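Local coordinates for periplasmic binding protein (Mycobacterium smegmatis, PDB 4MDY) that probably captures an iron complex outside the cytoplasmic membrane and hands it to an ABC transporter for uptake, at residues V34-T39 against I100-A105; T39-L44 against I271-P276; G64-A69 against T263-A268; A129-W134 against G195-F200. All coordinates share one frame; numbering follows the deposited sequence.

Interaction 1: V34-T39 against I100-A105; sequences VSAGLT and IVATNA
Asn104 carries most of the side-chain chemistry where the loops that follow two parallel strands come together. Its CG stands anti to the backbone N (chi1 -168°), which swings the carboxamide across to Thr39. There Asn104 ND2 donates to Thr39 OG1 over 2.8 Å, with the hydroxyl oxygen close to the amide plane. Thr39 keeps OG1 in the crowded position between its backbone N and carbonyl carbon (chi1 57°), while its methyl CG2 turns beside the backbone N and lies 3.7 Å from Asn104 ND2. Gln137 NE2 bonds to the same hydroxyl oxygen, and Asn104 OD1 is taken by Phe131 N, so both ends of the carboxamide are used and its flip is fixed.

The backbone of Asn104 grips the facing loop as well: Leu38 N gives a bond of 2.9 Å to Asn104 O, arriving 35° above the carbonyl plane. Gly37 suits the place beside it, since with no side chain it lets its CA come to 3.2 Å from Asn104 O. Further back, the strands pair regularly, Val101 N to Val34 O and then Ala36 N to Val101 O, each 2.8 Å long. The small Ala36 lets its CB settle 4.0 Å from Ala102 CB, while Ile100 places CG2, anti to its own N, 4.1 Å from Ala36 CB.

A buried amide with both ends bonded is an exacting polar fit, which probably restricts the loops at the strand ends to one arrangement, with Thr39 OG1 held by two amide groups.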
loop_
_atom_site.group_PDB
_atom_site.type_symbol
_atom_site.label_atom_id
_atom_site.label_comp_id
_atom_site.label_asym_id
_atom_site.label_seq_id
_atom_site.Cartn_x
_atom_site.Cartn_y
_atom_site.Cartn_z
ATOM N N VAL A 34 9.697 16.038 -3.202
ATOM C CA VAL A 34 9.989 15.193 -2.057
ATOM C C VAL A 34 8.784 14.312 -1.723
ATOM O O VAL A 34 7.673 14.813 -1.510
ATOM C CB VAL A 34 10.346 16.046 -0.834
ATOM C CG1 VAL A 34 10.285 15.223 0.439
ATOM C CG2 VAL A 34 11.715 16.680 -1.021
ATOM N N SER A 35 9.024 13.001 -1.672
ATOM C CA SER A 35 8.048 12.040 -1.184
ATOM C C SER A 35 8.292 11.808 0.307
ATOM O O SER A 35 9.250 11.116 0.703
ATOM C CB SER A 35 8.150 10.728 -1.953
ATOM O OG SER A 35 7.120 9.840 -1.556
ATOM N N ALA A 36 7.426 12.394 1.131
ATOM C CA ALA A 36 7.629 12.432 2.573
ATOM C C ALA A 36 6.864 11.339 3.348
ATOM O O ALA A 36 7.070 11.172 4.559
ATOM C CB ALA A 36 7.277 13.818 3.107
ATOM N N GLY A 37 6.010 10.585 2.657
ATOM C CA GLY A 37 5.278 9.485 3.282
ATOM C C GLY A 37 5.749 8.108 2.848
ATOM O O GLY A 37 6.728 7.968 2.127
ATOM N N LEU A 38 5.009 7.090 3.261
ATOM C CA LEU A 38 5.454 5.711 3.161
ATOM C C LEU A 38 5.272 5.047 1.801
ATOM O O LEU A 38 5.948 4.057 1.523
ATOM C CB LEU A 38 4.756 4.873 4.244
ATOM C CG LEU A 38 5.044 5.331 5.681
ATOM C CD1 LEU A 38 4.257 4.514 6.691
ATOM C CD2 LEU A 38 6.542 5.253 5.983
ATOM N N THR A 39 4.379 5.567 0.953
ATOM C CA THR A 39 4.049 4.884 -0.312
ATOM C C THR A 39 3.927 5.793 -1.549
ATOM O O THR A 39 3.761 5.290 -2.663
ATOM C CB THR A 39 2.719 4.105 -0.174
ATOM O OG1 THR A 39 1.684 5.007 0.228
ATOM C CG2 THR A 39 2.831 2.974 0.845
ATOM N N ILE A 100 6.163 19.066 -1.841
ATOM C CA ILE A 100 6.294 18.055 -0.812
ATOM C C ILE A 100 5.010 17.244 -0.785
ATOM O O ILE A 100 3.935 17.785 -0.521
ATOM C CB ILE A 100 6.558 18.680 0.572
ATOM C CG1 ILE A 100 7.861 19.495 0.546
ATOM C CG2 ILE A 100 6.662 17.599 1.640
ATOM C CD1 ILE A 100 8.015 20.436 1.722
ATOM N N VAL A 101 5.123 15.951 -1.059
ATOM C CA VAL A 101 3.985 15.061 -1.018
ATOM C C VAL A 101 3.996 14.294 0.297
ATOM O O VAL A 101 4.925 13.514 0.573
ATOM C CB VAL A 101 3.987 14.096 -2.214
ATOM C CG1 VAL A 101 2.760 13.208 -2.172
ATOM C CG2 VAL A 101 4.024 14.874 -3.520
ATOM N N ALA A 102 2.961 14.530 1.108
ATOM C CA ALA A 102 2.861 13.931 2.429
ATOM C C ALA A 102 1.431 13.503 2.745
ATOM O O ALA A 102 0.811 13.981 3.697
ATOM C CB ALA A 102 3.395 14.886 3.489
ATOM N N THR A 103 0.919 12.575 1.945
ATOM C CA THR A 103 -0.436 12.072 2.122
ATOM C C THR A 103 -0.467 10.859 3.052
ATOM O O THR A 103 -1.504 10.556 3.633
ATOM C CB THR A 103 -1.067 11.688 0.765
ATOM O OG1 THR A 103 -0.288 10.658 0.147
ATOM C CG2 THR A 103 -1.125 12.881 -0.155
ATOM N N ASN A 104 0.680 10.195 3.212
ATOM C CA ASN A 104 0.790 8.963 3.990
ATOM C C ASN A 104 1.999 9.048 4.923
ATOM O O ASN A 104 2.875 8.182 4.910
ATOM C CB ASN A 104 0.928 7.776 3.030
ATOM C CG ASN A 104 0.767 6.427 3.714
ATOM O OD1 ASN A 104 0.341 6.330 4.863
ATOM N ND2 ASN A 104 1.091 5.371 2.990
ATOM N N ALA A 105 2.018 10.110 5.722
ATOM C CA ALA A 105 3.184 10.501 6.513
ATOM C C ALA A 105 2.865 10.839 7.984
ATOM O O ALA A 105 3.761 11.240 8.733
ATOM C CB ALA A 105 3.852 11.691 5.839
#

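Interaction 2: T39-L44 against I271-P276; sequences TEQDDL and IAFASP
The ring of Phe273 has the Thr39 methyl CG2 over one face, a CH-pi contact 4.2 Å from the centroid and 27° off the ring normal. At its edge, in plane, lies the Gln41 amide, with Gln41 NE2 3.4 Å from Phe273 CE2 and the two planes perpendicular. Gln41 gets there by a crowded first torsion and a bend at chi2 (-91°). Trp57 and Trp66 meet the same ring at inclined angles. Asp42 OD2 approaches obliquely, 3.5 Å from Phe273 CD2.

Helix 40-46 belongs to the N-terminal lobe and helix 265-273 to the C-terminal lobe, so the contact joins the two lobes of the solute-binding protein near the middle of the molecule. Ala274, with positive phi, ends the second helix and turns the chain so that Ser275 faces Asp42. Ser275 OG donates to Asp42 OD2 over 2.7 Å, on the anti lone pair. Trp68 NE1 also reaches Asp42 OD2; two donors on one buried oxygen probably help keep the carboxylate ionised. Beside it, Asp43 OD1 touches Pro276 CD at 3.3 Å, crossing the proline at about a right angle, while Asp43 OD2 is held by Gln137 NE2.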
loop_
_atom_site.group_PDB
_atom_site.type_symbol
_atom_site.label_atom_id
_atom_site.label_comp_id
_atom_site.label_asym_id
_atom_site.label_seq_id
_atom_site.Cartn_x
_atom_site.Cartn_y
_atom_site.Cartn_z
ATOM N N THR A 39 4.379 5.567 0.953
ATOM C CA THR A 39 4.049 4.884 -0.312
ATOM C C THR A 39 3.927 5.793 -1.549
ATOM O O THR A 39 3.761 5.290 -2.663
ATOM C CB THR A 39 2.719 4.105 -0.174
ATOM O OG1 THR A 39 1.684 5.007 0.228
ATOM C CG2 THR A 39 2.831 2.974 0.845
ATOM N N GLU A 40 4.025 7.110 -1.370
ATOM C CA GLU A 40 3.736 8.076 -2.436
ATOM C C GLU A 40 4.676 7.985 -3.634
ATOM O O GLU A 40 4.317 8.420 -4.740
ATOM C CB GLU A 40 3.746 9.511 -1.893
ATOM C CG GLU A 40 2.635 9.809 -0.899
ATOM C CD GLU A 40 3.076 9.685 0.541
ATOM O OE1 GLU A 40 3.680 8.651 0.874
ATOM O OE2 GLU A 40 2.813 10.618 1.338
ATOM N N GLN A 41 5.876 7.439 -3.426
ATOM C CA GLN A 41 6.827 7.313 -4.518
ATOM C C GLN A 41 6.257 6.498 -5.671
ATOM O O GLN A 41 6.593 6.758 -6.812
ATOM C CB GLN A 41 8.183 6.749 -4.055
ATOM C CG GLN A 41 8.216 5.278 -3.663
ATOM C CD GLN A 41 7.954 5.043 -2.189
ATOM O OE1 GLN A 41 7.225 5.803 -1.537
ATOM N NE2 GLN A 41 8.538 3.982 -1.654
ATOM N N ASP A 42 5.396 5.525 -5.378
ATOM C CA ASP A 42 4.801 4.705 -6.435
ATOM C C ASP A 42 3.808 5.513 -7.271
ATOM O O ASP A 42 3.712 5.318 -8.474
ATOM C CB ASP A 42 4.111 3.470 -5.859
ATOM C CG ASP A 42 5.091 2.370 -5.452
ATOM O OD1 ASP A 42 6.322 2.608 -5.391
ATOM O OD2 ASP A 42 4.606 1.251 -5.183
ATOM N N ASP A 43 3.075 6.424 -6.642
ATOM C CA ASP A 43 2.155 7.284 -7.405
ATOM C C ASP A 43 2.963 8.201 -8.319
ATOM O O ASP A 43 2.668 8.325 -9.504
ATOM C CB ASP A 43 1.275 8.123 -6.473
ATOM C CG ASP A 43 0.432 7.271 -5.538
ATOM O OD1 ASP A 43 -0.589 6.694 -5.986
ATOM O OD2 ASP A 43 0.794 7.192 -4.345
ATOM N N LEU A 44 4.005 8.822 -7.764
ATOM C CA LEU A 44 4.857 9.735 -8.531
ATOM C C LEU A 44 5.534 9.025 -9.709
ATOM O O LEU A 44 5.441 9.460 -10.866
ATOM C CB LEU A 44 5.893 10.383 -7.597
ATOM C CG LEU A 44 5.242 11.348 -6.593
ATOM C CD1 LEU A 44 6.146 11.669 -5.413
ATOM C CD2 LEU A 44 4.800 12.635 -7.287
ATOM N N ILE A 271 1.139 -5.957 -1.812
ATOM C CA ILE A 271 -0.124 -5.788 -1.080
ATOM C C ILE A 271 -0.068 -4.590 -0.123
ATOM O O ILE A 271 -0.996 -3.780 -0.080
ATOM C CB ILE A 271 -0.490 -7.067 -0.305
ATOM C CG1 ILE A 271 -0.813 -8.191 -1.288
ATOM C CG2 ILE A 271 -1.668 -6.827 0.634
ATOM C CD1 ILE A 271 -0.761 -9.580 -0.686
ATOM N N ALA A 272 1.028 -4.481 0.624
ATOM C CA ALA A 272 1.227 -3.394 1.576
ATOM C C ALA A 272 1.208 -2.029 0.911
ATOM O O ALA A 272 0.563 -1.111 1.405
ATOM C CB ALA A 272 2.538 -3.578 2.327
ATOM N N PHE A 273 1.918 -1.895 -0.204
ATOM C CA PHE A 273 2.006 -0.612 -0.896
ATOM C C PHE A 273 0.699 -0.202 -1.574
ATOM O O PHE A 273 0.396 0.994 -1.660
ATOM C CB PHE A 273 3.144 -0.628 -1.905
ATOM C CG PHE A 273 4.438 -0.135 -1.341
ATOM C CD1 PHE A 273 5.164 -0.917 -0.450
ATOM C CD2 PHE A 273 4.923 1.119 -1.687
ATOM C CE1 PHE A 273 6.361 -0.453 0.081
ATOM C CE2 PHE A 273 6.109 1.584 -1.154
ATOM C CZ PHE A 273 6.825 0.796 -0.271
ATOM N N ALA A 274 -0.061 -1.181 -2.058
ATOM C CA ALA A 274 -1.387 -0.920 -2.632
ATOM C C ALA A 274 -1.359 0.311 -3.545
ATOM O O ALA A 274 -2.118 1.261 -3.356
ATOM C CB ALA A 274 -2.400 -0.733 -1.513
ATOM N N SER A 275 -0.458 0.291 -4.519
ATOM C CA SER A 275 -0.188 1.452 -5.353
ATOM C C SER A 275 -0.521 1.188 -6.821
ATOM O O SER A 275 -0.763 0.048 -7.206
ATOM C CB SER A 275 1.286 1.830 -5.216
ATOM O OG SER A 275 2.087 1.064 -6.084
ATOM N N PRO A 276 -0.526 2.244 -7.654
ATOM C CA PRO A 276 -0.732 2.060 -9.098
ATOM C C PRO A 276 0.293 1.129 -9.757
ATOM O O PRO A 276 0.004 0.512 -10.781
ATOM C CB PRO A 276 -0.591 3.477 -9.650
ATOM C CG PRO A 276 -1.015 4.352 -8.529
ATOM C CD PRO A 276 -0.543 3.672 -7.278
#

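Interaction 3: G64-A69 against T263-A268; sequences GVWPWA and TTKELA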
loop_
_atom_site.group_PDB
_atom_site.type_symbol
_atom_site.label_atom_id
_atom_site.label_comp_id
_atom_site.label_asym_id
_atom_site.label_seq_id
_atom_site.Cartn_x
_atom_site.Cartn_y
_atom_site.Cartn_z
ATOM N N GLY A 64 14.511 2.810 -0.962
ATOM C CA GLY A 64 13.148 2.564 -0.475
ATOM C C GLY A 64 12.163 2.263 -1.591
ATOM O O GLY A 64 10.950 2.229 -1.364
ATOM N N VAL A 65 12.686 2.032 -2.792
ATOM C CA VAL A 65 11.881 1.808 -3.985
ATOM C C VAL A 65 11.912 0.316 -4.301
ATOM O O VAL A 65 12.971 -0.261 -4.555
ATOM C CB VAL A 65 12.403 2.629 -5.179
ATOM C CG1 VAL A 65 11.598 2.348 -6.443
ATOM C CG2 VAL A 65 12.352 4.112 -4.860
ATOM N N TRP A 66 10.735 -0.292 -4.278
ATOM C CA TRP A 66 10.588 -1.733 -4.467
ATOM C C TRP A 66 10.704 -2.108 -5.950
ATOM O O TRP A 66 10.619 -1.229 -6.822
ATOM C CB TRP A 66 9.252 -2.198 -3.860
ATOM C CG TRP A 66 9.285 -2.262 -2.348
ATOM C CD1 TRP A 66 9.448 -1.216 -1.484
ATOM C CD2 TRP A 66 9.160 -3.432 -1.533
ATOM N NE1 TRP A 66 9.428 -1.659 -0.191
ATOM C CE2 TRP A 66 9.251 -3.018 -0.191
ATOM C CE3 TRP A 66 8.986 -4.791 -1.807
ATOM C CZ2 TRP A 66 9.161 -3.916 0.875
ATOM C CZ3 TRP A 66 8.899 -5.677 -0.746
ATOM C CH2 TRP A 66 8.978 -5.234 0.572
ATOM N N PRO A 67 10.910 -3.411 -6.246
ATOM C CA PRO A 67 11.224 -3.831 -7.614
ATOM C C PRO A 67 10.256 -3.353 -8.699
ATOM O O PRO A 67 10.677 -3.078 -9.810
ATOM C CB PRO A 67 11.218 -5.361 -7.511
ATOM C CG PRO A 67 11.650 -5.627 -6.110
ATOM C CD PRO A 67 10.970 -4.550 -5.308
ATOM N N TRP A 68 8.973 -3.250 -8.378
ATOM C CA TRP A 68 7.971 -2.831 -9.366
ATOM C C TRP A 68 8.053 -1.348 -9.757
ATOM O O TRP A 68 7.372 -0.921 -10.682
ATOM C CB TRP A 68 6.566 -3.153 -8.858
ATOM C CG TRP A 68 6.279 -2.534 -7.542
ATOM C CD1 TRP A 68 5.955 -1.231 -7.306
ATOM C CD2 TRP A 68 6.327 -3.174 -6.262
ATOM N NE1 TRP A 68 5.783 -1.026 -5.966
ATOM C CE2 TRP A 68 6.007 -2.199 -5.300
ATOM C CE3 TRP A 68 6.607 -4.482 -5.836
ATOM C CZ2 TRP A 68 5.949 -2.484 -3.932
ATOM C CZ3 TRP A 68 6.540 -4.765 -4.473
ATOM C CH2 TRP A 68 6.215 -3.769 -3.542
ATOM N N ALA A 69 8.858 -0.559 -9.046
ATOM C CA ALA A 69 9.049 0.847 -9.391
ATOM C C ALA A 69 10.497 1.203 -9.769
ATOM O O ALA A 69 10.786 2.365 -10.059
ATOM C CB ALA A 69 8.567 1.731 -8.257
ATOM N N THR A 263 2.816 -15.585 1.295
ATOM C CA THR A 263 3.300 -14.734 0.224
ATOM C C THR A 263 4.822 -14.711 0.189
ATOM O O THR A 263 5.491 -14.895 1.211
ATOM C CB THR A 263 2.811 -13.283 0.377
ATOM O OG1 THR A 263 3.294 -12.743 1.617
ATOM C CG2 THR A 263 1.283 -13.215 0.327
ATOM N N THR A 264 5.353 -14.476 -1.002
ATOM C CA THR A 264 6.739 -14.067 -1.144
ATOM C C THR A 264 6.891 -12.659 -0.580
ATOM O O THR A 264 5.905 -11.930 -0.405
ATOM C CB THR A 264 7.180 -14.036 -2.616
ATOM O OG1 THR A 264 6.358 -13.118 -3.349
ATOM C CG2 THR A 264 7.098 -15.426 -3.243
ATOM N N LYS A 265 8.124 -12.262 -0.305
ATOM C CA LYS A 265 8.383 -10.894 0.131
ATOM C C LYS A 265 7.810 -9.859 -0.847
ATOM O O LYS A 265 7.224 -8.857 -0.423
ATOM C CB LYS A 265 9.879 -10.649 0.292
ATOM C CG LYS A 265 10.197 -9.289 0.887
ATOM C CD LYS A 265 11.655 -8.938 0.710
ATOM C CE LYS A 265 12.050 -7.754 1.562
ATOM N NZ LYS A 265 13.469 -7.416 1.297
ATOM N N GLU A 266 7.981 -10.096 -2.147
ATOM C CA GLU A 266 7.548 -9.109 -3.137
ATOM C C GLU A 266 6.029 -8.991 -3.150
ATOM O O GLU A 266 5.495 -7.892 -3.245
ATOM C CB GLU A 266 8.069 -9.420 -4.546
ATOM C CG GLU A 266 8.175 -8.152 -5.390
ATOM C CD GLU A 266 8.198 -8.387 -6.885
ATOM O OE1 GLU A 266 8.192 -9.560 -7.323
ATOM O OE2 GLU A 266 8.224 -7.376 -7.622
ATOM N N LEU A 267 5.334 -10.114 -3.028
ATOM C CA LEU A 267 3.878 -10.075 -3.025
ATOM C C LEU A 267 3.371 -9.430 -1.735
ATOM O O LEU A 267 2.434 -8.632 -1.775
ATOM C CB LEU A 267 3.285 -11.466 -3.246
ATOM C CG LEU A 267 1.757 -11.542 -3.251
ATOM C CD1 LEU A 267 1.139 -10.508 -4.191
ATOM C CD2 LEU A 267 1.312 -12.942 -3.641
ATOM N N ALA A 268 4.004 -9.743 -0.601
ATOM C CA ALA A 268 3.662 -9.090 0.658
ATOM C C ALA A 268 3.866 -7.591 0.529
ATOM O O ALA A 268 3.018 -6.805 0.938
ATOM C CB ALA A 268 4.503 -9.635 1.811
#
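Two tryptophans meet the first turn of helix 265-273, and the close part of the contact lies where they reach its backbone. Trp66 brings CZ3 to 3.6 Å from Lys265 O, the carbonyl oxygen lying at the edge of the indole near its plane. Trp68 sets CZ3 3.5 Å from Glu266 O, and the same atom lies 3.9 Å from Glu266 CG, so that the extended Glu266 chain runs along this indole with its carboxylate only 15° from the ring plane. The indoles get there from different first torsions: Trp66 CG is anti to its carbonyl carbon (chi1 -75°), whereas Trp68 CG takes the crowded position (chi1 56°). Trp66 CB lies over one face of the Trp68 ring, toward its rim, 3.3 Å above the plane. Broad, rigid side chains suit this buried place, the Trp68 N-H being already engaged by Asp42.

Toward solvent the fit loosens. At the end of Glu266, OE2 lies 3.6 Å from CB of the exposed Pro67, and OE1 is bonded to Gln285. Lys265 runs fully extended across Trp66, its CE 4.1 Å from Trp66 CH2, and delivers NZ to Gly59 O. Thr264 caps the helix N-terminus with its hydroxyl.

The seam thus sets a loop and short helix of one lobe against a helix start of the other, as in the two-lobed fold of solute-binding proteins related to iron and vitamin B12 carriers.

Interaction 4: A129-W134 against G195-F200; sequences AFFEPW and GWRTDF
Trp196 is the centre of this contact, with neighbours on both faces of its indole and at its edge. Trp196 NE1 donates to Phe131 O over 3.0 Å, a moderately bent bond (146° at the hydrogen) whose acceptor lies close to the indole plane. Over one face sits Pro133, its CA 3.5 Å from the centroid of the five-membered ring and only 3° off the normal, a CH-pi contact; Pro133 CG adds a touch on Trp196 CD1 at 3.8 Å. Arg197 covers the opposite face, with its CG 3.6 Å above the ring plane. Further along, Trp134 CD1 comes to 3.6 Å from Trp196 CZ3, the two indoles neither stacked nor perpendicular. Arg197 also meets Phe131, with Arg197 NH1 3.2 Å from Phe131 CD1 and the ring and guanidinium planes 71° apart.

A second layer sets these groups. Trp196 holds its CG in the crowded first torsion. Arg197 is extended from CG to NE, and its guanidinium lies with one face over Trp196 CH2 while NH2 bonds to Ala272 O. Trp57 meets the Phe131 ring, and Trp134 packs edge-to-face on Tyr279. Pro133 stands at the N-cap position before helix 134-144, and its rigid ring helps present CA and CG to the indole.

Aromatic and proline surfaces thus join the two sides, with one indole-to-carbonyl bond between them. The guanidinium, near which a PEG molecule probably from the crystallisation liquor is bound, would lend positive charge to this partly exposed place between the lobes, consistent with a wall of the ligand cleft.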
loop_
_atom_site.group_PDB
_atom_site.type_symbol
_atom_site.label_atom_id
_atom_site.label_comp_id
_atom_site.label_asym_id
_atom_site.label_seq_id
_atom_site.Cartn_x
_atom_site.Cartn_y
_atom_site.Cartn_z
ATOM N N ALA A 129 -4.452 10.037 8.535
ATOM C CA ALA A 129 -3.144 10.657 8.322
ATOM C C ALA A 129 -2.134 9.648 7.789
ATOM O O ALA A 129 -1.120 10.029 7.212
ATOM C CB ALA A 129 -2.650 11.280 9.617
ATOM N N PHE A 130 -2.430 8.369 8.013
ATOM C CA PHE A 130 -1.732 7.250 7.397
ATOM C C PHE A 130 -2.741 6.370 6.660
ATOM O O PHE A 130 -3.860 6.169 7.128
ATOM C CB PHE A 130 -1.044 6.387 8.453
ATOM C CG PHE A 130 0.290 6.912 8.919
ATOM C CD1 PHE A 130 1.388 6.905 8.071
ATOM C CD2 PHE A 130 0.457 7.361 10.223
ATOM C CE1 PHE A 130 2.616 7.360 8.499
ATOM C CE2 PHE A 130 1.687 7.822 10.662
ATOM C CZ PHE A 130 2.769 7.817 9.799
ATOM N N PHE A 131 -2.321 5.832 5.524
ATOM C CA PHE A 131 -3.063 4.795 4.808
ATOM C C PHE A 131 -4.509 5.170 4.480
ATOM O O PHE A 131 -5.417 4.366 4.658
ATOM C CB PHE A 131 -2.986 3.470 5.575
ATOM C CG PHE A 131 -1.577 3.036 5.869
ATOM C CD1 PHE A 131 -0.675 2.836 4.836
ATOM C CD2 PHE A 131 -1.146 2.848 7.174
ATOM C CE1 PHE A 131 0.630 2.449 5.094
ATOM C CE2 PHE A 131 0.160 2.463 7.438
ATOM C CZ PHE A 131 1.045 2.265 6.397
ATOM N N GLU A 132 -4.708 6.390 3.993
ATOM C CA GLU A 132 -5.984 6.773 3.379
ATOM C C GLU A 132 -6.190 5.947 2.105
ATOM O O GLU A 132 -5.221 5.418 1.546
ATOM C CB GLU A 132 -6.007 8.270 3.052
ATOM C CG GLU A 132 -5.114 8.687 1.888
ATOM C CD GLU A 132 -5.245 10.148 1.506
ATOM O OE1 GLU A 132 -6.120 10.863 2.041
ATOM O OE2 GLU A 132 -4.461 10.580 0.644
ATOM N N PRO A 133 -7.445 5.827 1.634
ATOM C CA PRO A 133 -7.701 5.044 0.421
ATOM C C PRO A 133 -6.704 5.333 -0.716
ATOM O O PRO A 133 -6.460 6.492 -1.053
ATOM C CB PRO A 133 -9.128 5.461 0.037
ATOM C CG PRO A 133 -9.773 5.747 1.346
ATOM C CD PRO A 133 -8.694 6.343 2.221
ATOM N N TRP A 134 -6.123 4.278 -1.285
ATOM C CA TRP A 134 -5.091 4.434 -2.322
ATOM C C TRP A 134 -5.548 5.308 -3.484
ATOM O O TRP A 134 -4.772 6.075 -4.024
ATOM C CB TRP A 134 -4.568 3.070 -2.825
ATOM C CG TRP A 134 -5.442 2.335 -3.789
ATOM C CD1 TRP A 134 -6.500 1.524 -3.483
ATOM C CD2 TRP A 134 -5.338 2.336 -5.215
ATOM N NE1 TRP A 134 -7.062 1.022 -4.633
ATOM C CE2 TRP A 134 -6.371 1.503 -5.711
ATOM C CE3 TRP A 134 -4.479 2.961 -6.125
ATOM C CZ2 TRP A 134 -6.565 1.279 -7.078
ATOM C CZ3 TRP A 134 -4.665 2.733 -7.481
ATOM C CH2 TRP A 134 -5.707 1.896 -7.944
ATOM N N GLY A 195 -12.456 -3.224 4.270
ATOM C CA GLY A 195 -12.278 -1.798 4.043
ATOM C C GLY A 195 -11.596 -1.617 2.703
ATOM O O GLY A 195 -11.502 -2.563 1.906
ATOM N N TRP A 196 -11.107 -0.415 2.434
ATOM C CA TRP A 196 -10.498 -0.163 1.138
ATOM C C TRP A 196 -9.359 -1.139 0.833
ATOM O O TRP A 196 -9.192 -1.543 -0.311
ATOM C CB TRP A 196 -10.038 1.287 0.992
ATOM C CG TRP A 196 -8.757 1.681 1.666
ATOM C CD1 TRP A 196 -8.632 2.393 2.819
ATOM C CD2 TRP A 196 -7.416 1.459 1.187
ATOM N NE1 TRP A 196 -7.300 2.613 3.101
ATOM C CE2 TRP A 196 -6.537 2.053 2.114
ATOM C CE3 TRP A 196 -6.880 0.816 0.072
ATOM C CZ2 TRP A 196 -5.145 2.014 1.962
ATOM C CZ3 TRP A 196 -5.498 0.782 -0.086
ATOM C CH2 TRP A 196 -4.648 1.372 0.860
ATOM N N ARG A 197 -8.608 -1.528 1.859
ATOM C CA ARG A 197 -7.486 -2.454 1.684
ATOM C C ARG A 197 -7.879 -3.852 1.220
ATOM O O ARG A 197 -7.055 -4.556 0.646
ATOM C CB ARG A 197 -6.686 -2.581 2.969
ATOM C CG ARG A 197 -5.818 -1.378 3.269
ATOM C CD ARG A 197 -4.709 -1.757 4.239
ATOM N NE ARG A 197 -3.622 -0.793 4.191
ATOM C CZ ARG A 197 -2.560 -0.847 3.380
ATOM N NH1 ARG A 197 -1.654 0.110 3.455
ATOM N NH2 ARG A 197 -2.378 -1.836 2.511
ATOM N N THR A 198 -9.117 -4.263 1.476
ATOM C CA THR A 198 -9.583 -5.576 1.007
ATOM C C THR A 198 -10.384 -5.493 -0.297
ATOM O O THR A 198 -10.802 -6.520 -0.825
ATOM C CB THR A 198 -10.423 -6.301 2.080
ATOM O OG1 THR A 198 -11.565 -5.509 2.436
ATOM C CG2 THR A 198 -9.585 -6.562 3.330
ATOM N N ASP A 199 -10.591 -4.285 -0.826
ATOM C CA ASP A 199 -11.387 -4.125 -2.052
ATOM C C ASP A 199 -10.863 -4.984 -3.196
ATOM O O ASP A 199 -11.648 -5.572 -3.943
ATOM C CB ASP A 199 -11.445 -2.660 -2.510
ATOM C CG ASP A 199 -12.428 -1.823 -1.707
ATOM O OD1 ASP A 199 -13.297 -2.392 -1.009
ATOM O OD2 ASP A 199 -12.333 -0.579 -1.785
ATOM N N PHE A 200 -9.545 -5.065 -3.336
ATOM C CA PHE A 200 -8.965 -5.846 -4.417
ATOM C C PHE A 200 -9.391 -7.313 -4.358
ATOM O O PHE A 200 -9.570 -7.928 -5.395
ATOM C CB PHE A 200 -7.437 -5.708 -4.469
ATOM C CG PHE A 200 -6.699 -6.512 -3.444
ATOM C CD1 PHE A 200 -6.505 -6.025 -2.154
ATOM C CD2 PHE A 200 -6.155 -7.744 -3.775
ATOM C CE1 PHE A 200 -5.803 -6.767 -1.217
ATOM C CE2 PHE A 200 -5.441 -8.482 -2.844
ATOM C CZ PHE A 200 -5.264 -7.995 -1.565
#

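From the N terminus, the chain lays down strand 33-35, and interaction 1 closes the first loop when strand 99-102 pairs beside it within the N-terminal lobe. Thr39 serves both this contact and interaction 2, whose loop closes last, at 271-276, so the two cross. Interaction 3 opens at 64-69, inside interaction 1's loop, and closes at 263-268; it therefore crosses interaction 1 and nests within interaction 2, using the same helix 265-273. Interaction 4 opens at 129-134, after interaction 1 has closed, and is nested inside both wider loops. Interaction 1 lies within one lobe; interactions 2, 3 and 4 tie that lobe to the C-terminal one.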